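Local coordinates for protein CEP104 (Gallus gallus, PDB 5JO8) that is a centriolar protein whose TOG domain probably binds tubulin or microtubules, at residues K245-A248 / A249-Y253. Sequence-based numbering, arbitrary orientation.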
loop_
_atom_site.group_PDB
_atom_site.type_symbol
_atom_site.label_atom_id
_atom_site.label_comp_id
_atom_site.label_asym_id
_atom_site.label_seq_id
_atom_site.Cartn_x
_atom_site.Cartn_y
_atom_site.Cartn_z
ATOM N N LYS A 245 -10.703 -24.453 -0.713
ATOM C CA LYS A 245 -9.587 -24.967 0.071
ATOM C C LYS A 245 -9.974 -25.233 1.526
ATOM O O LYS A 245 -9.417 -26.125 2.171
ATOM C CB LYS A 245 -8.424 -23.970 0.036
ATOM C CG LYS A 245 -8.010 -23.529 -1.360
ATOM C CD LYS A 245 -7.332 -22.164 -1.329
ATOM C CE LYS A 245 -5.975 -22.188 -2.015
ATOM N NZ LYS A 245 -4.963 -22.939 -1.220
ATOM N N HIS A 246 -10.928 -24.460 2.041
ATOM C CA HIS A 246 -11.209 -24.464 3.477
ATOM C C HIS A 246 -12.704 -24.552 3.747
ATOM O O HIS A 246 -13.264 -23.725 4.470
ATOM C CB HIS A 246 -10.653 -23.194 4.117
ATOM C CG HIS A 246 -9.212 -22.931 3.799
ATOM N ND1 HIS A 246 -8.179 -23.591 4.429
ATOM C CD2 HIS A 246 -8.633 -22.070 2.927
ATOM C CE1 HIS A 246 -7.026 -23.152 3.956
ATOM N NE2 HIS A 246 -7.273 -22.230 3.043
ATOM N N LYS A 247 -13.343 -25.562 3.168
ATOM C CA LYS A 247 -14.796 -25.678 3.201
ATOM C C LYS A 247 -15.394 -25.563 4.611
ATOM O O LYS A 247 -16.291 -24.748 4.843
ATOM C CB LYS A 247 -15.233 -26.984 2.536
ATOM C CG LYS A 247 -16.716 -27.269 2.634
ATOM C CD LYS A 247 -17.102 -28.458 1.767
ATOM C CE LYS A 247 -18.561 -28.827 1.955
ATOM N NZ LYS A 247 -18.856 -29.166 3.372
ATOM N N ALA A 248 -14.882 -26.368 5.541
ATOM C CA ALA A 248 -15.412 -26.418 6.905
ATOM C C ALA A 248 -15.311 -25.071 7.611
ATOM O O ALA A 248 -16.289 -24.596 8.193
ATOM C CB ALA A 248 -14.690 -27.491 7.721
ATOM N N ALA A 249 -14.129 -24.463 7.543
ATOM C CA ALA A 249 -13.869 -23.188 8.205
ATOM C C ALA A 249 -14.779 -22.091 7.676
ATOM O O ALA A 249 -15.296 -21.278 8.441
ATOM C CB ALA A 249 -12.410 -22.793 8.044
ATOM N N ILE A 250 -14.991 -22.080 6.364
ATOM C CA ILE A 250 -15.834 -21.066 5.755
ATOM C C ILE A 250 -17.279 -21.213 6.199
ATOM O O ILE A 250 -17.928 -20.235 6.580
ATOM C CB ILE A 250 -15.702 -21.079 4.225
ATOM C CG1 ILE A 250 -14.252 -20.818 3.803
ATOM C CG2 ILE A 250 -16.650 -20.068 3.611
ATOM C CD1 ILE A 250 -13.579 -19.695 4.530
ATOM N N LEU A 251 -17.794 -22.437 6.156
ATOM C CA LEU A 251 -19.172 -22.671 6.567
ATOM C C LEU A 251 -19.391 -22.358 8.050
ATOM O O LEU A 251 -20.468 -21.907 8.447
ATOM C CB LEU A 251 -19.580 -24.111 6.256
ATOM C CG LEU A 251 -19.674 -24.414 4.764
ATOM C CD1 LEU A 251 -19.766 -25.917 4.547
ATOM C CD2 LEU A 251 -20.873 -23.700 4.167
ATOM N N GLU A 252 -18.364 -22.606 8.853
ATOM C CA GLU A 252 -18.415 -22.319 10.284
ATOM C C GLU A 252 -18.366 -20.821 10.559
ATOM O O GLU A 252 -18.789 -20.365 11.618
ATOM C CB GLU A 252 -17.273 -23.034 11.006
ATOM C CG GLU A 252 -17.510 -24.534 11.191
ATOM C CD GLU A 252 -16.216 -25.310 11.350
ATOM O OE1 GLU A 252 -15.143 -24.672 11.424
ATOM O OE2 GLU A 252 -16.273 -26.559 11.386
ATOM N N TYR A 253 -17.859 -20.053 9.602
ATOM C CA TYR A 253 -17.733 -18.618 9.796
ATOM C C TYR A 253 -19.038 -17.910 9.488
ATOM O O TYR A 253 -19.468 -17.006 10.215
ATOM C CB TYR A 253 -16.610 -18.056 8.908
ATOM C CG TYR A 253 -16.179 -16.660 9.297
ATOM C CD1 TYR A 253 -15.192 -16.468 10.254
ATOM C CD2 TYR A 253 -16.760 -15.536 8.727
ATOM C CE1 TYR A 253 -14.797 -15.186 10.636
ATOM C CE2 TYR A 253 -16.372 -14.248 9.099
ATOM C CZ TYR A 253 -15.385 -14.088 10.051
ATOM O OH TYR A 253 -14.991 -12.825 10.430
#
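K247 and L251, one helical turn apart, cross at a slant, and the meeting point is a single leucine methyl. The lysine runs out straight from its backbone with CG anti to the backbone N (chi1 174°), and a bend at its last torsion leaves NZ 3.6 Å from L251 CD1, a van der Waals contact of the ammonium end with a methyl. The same CD1 also lies 3.8 Å from K247 CG, touched by both the root and the end of the lysine chain. Backbone bonds run beneath and start the alpha-helical ladder: I250 N to H246 O at 3.0 Å, L251 N to K247 O at 3.1 Å, and E252 N to A248 O at 2.9 Å. I250 holds CG1 beside its own N (chi1 -59°), and that carbon rests 3.1 Å from H246 O, close against the carbonyl already bonded to I250 N. In E252, CG stands beside the backbone N, which puts the extended chain against A248 O, with CG 3.2 Å away; the carboxylate and this carbonyl, both acceptors, do not bond to each other. The K245 CB lies over one face of the H246 ring, toward its rim. Together these residues make up the short helix 247-253, with H246 at its N-cap, which follows helix 229-245 almost directly in the all-helical TOG array. Its buried residue, I250, packs against M217 of helix 213-223, I239 and M242 of helix 229-245, and F274 of helix 265-276, while L251 touches Y243 and F274, the latter near the C-terminal end of the modelled chain.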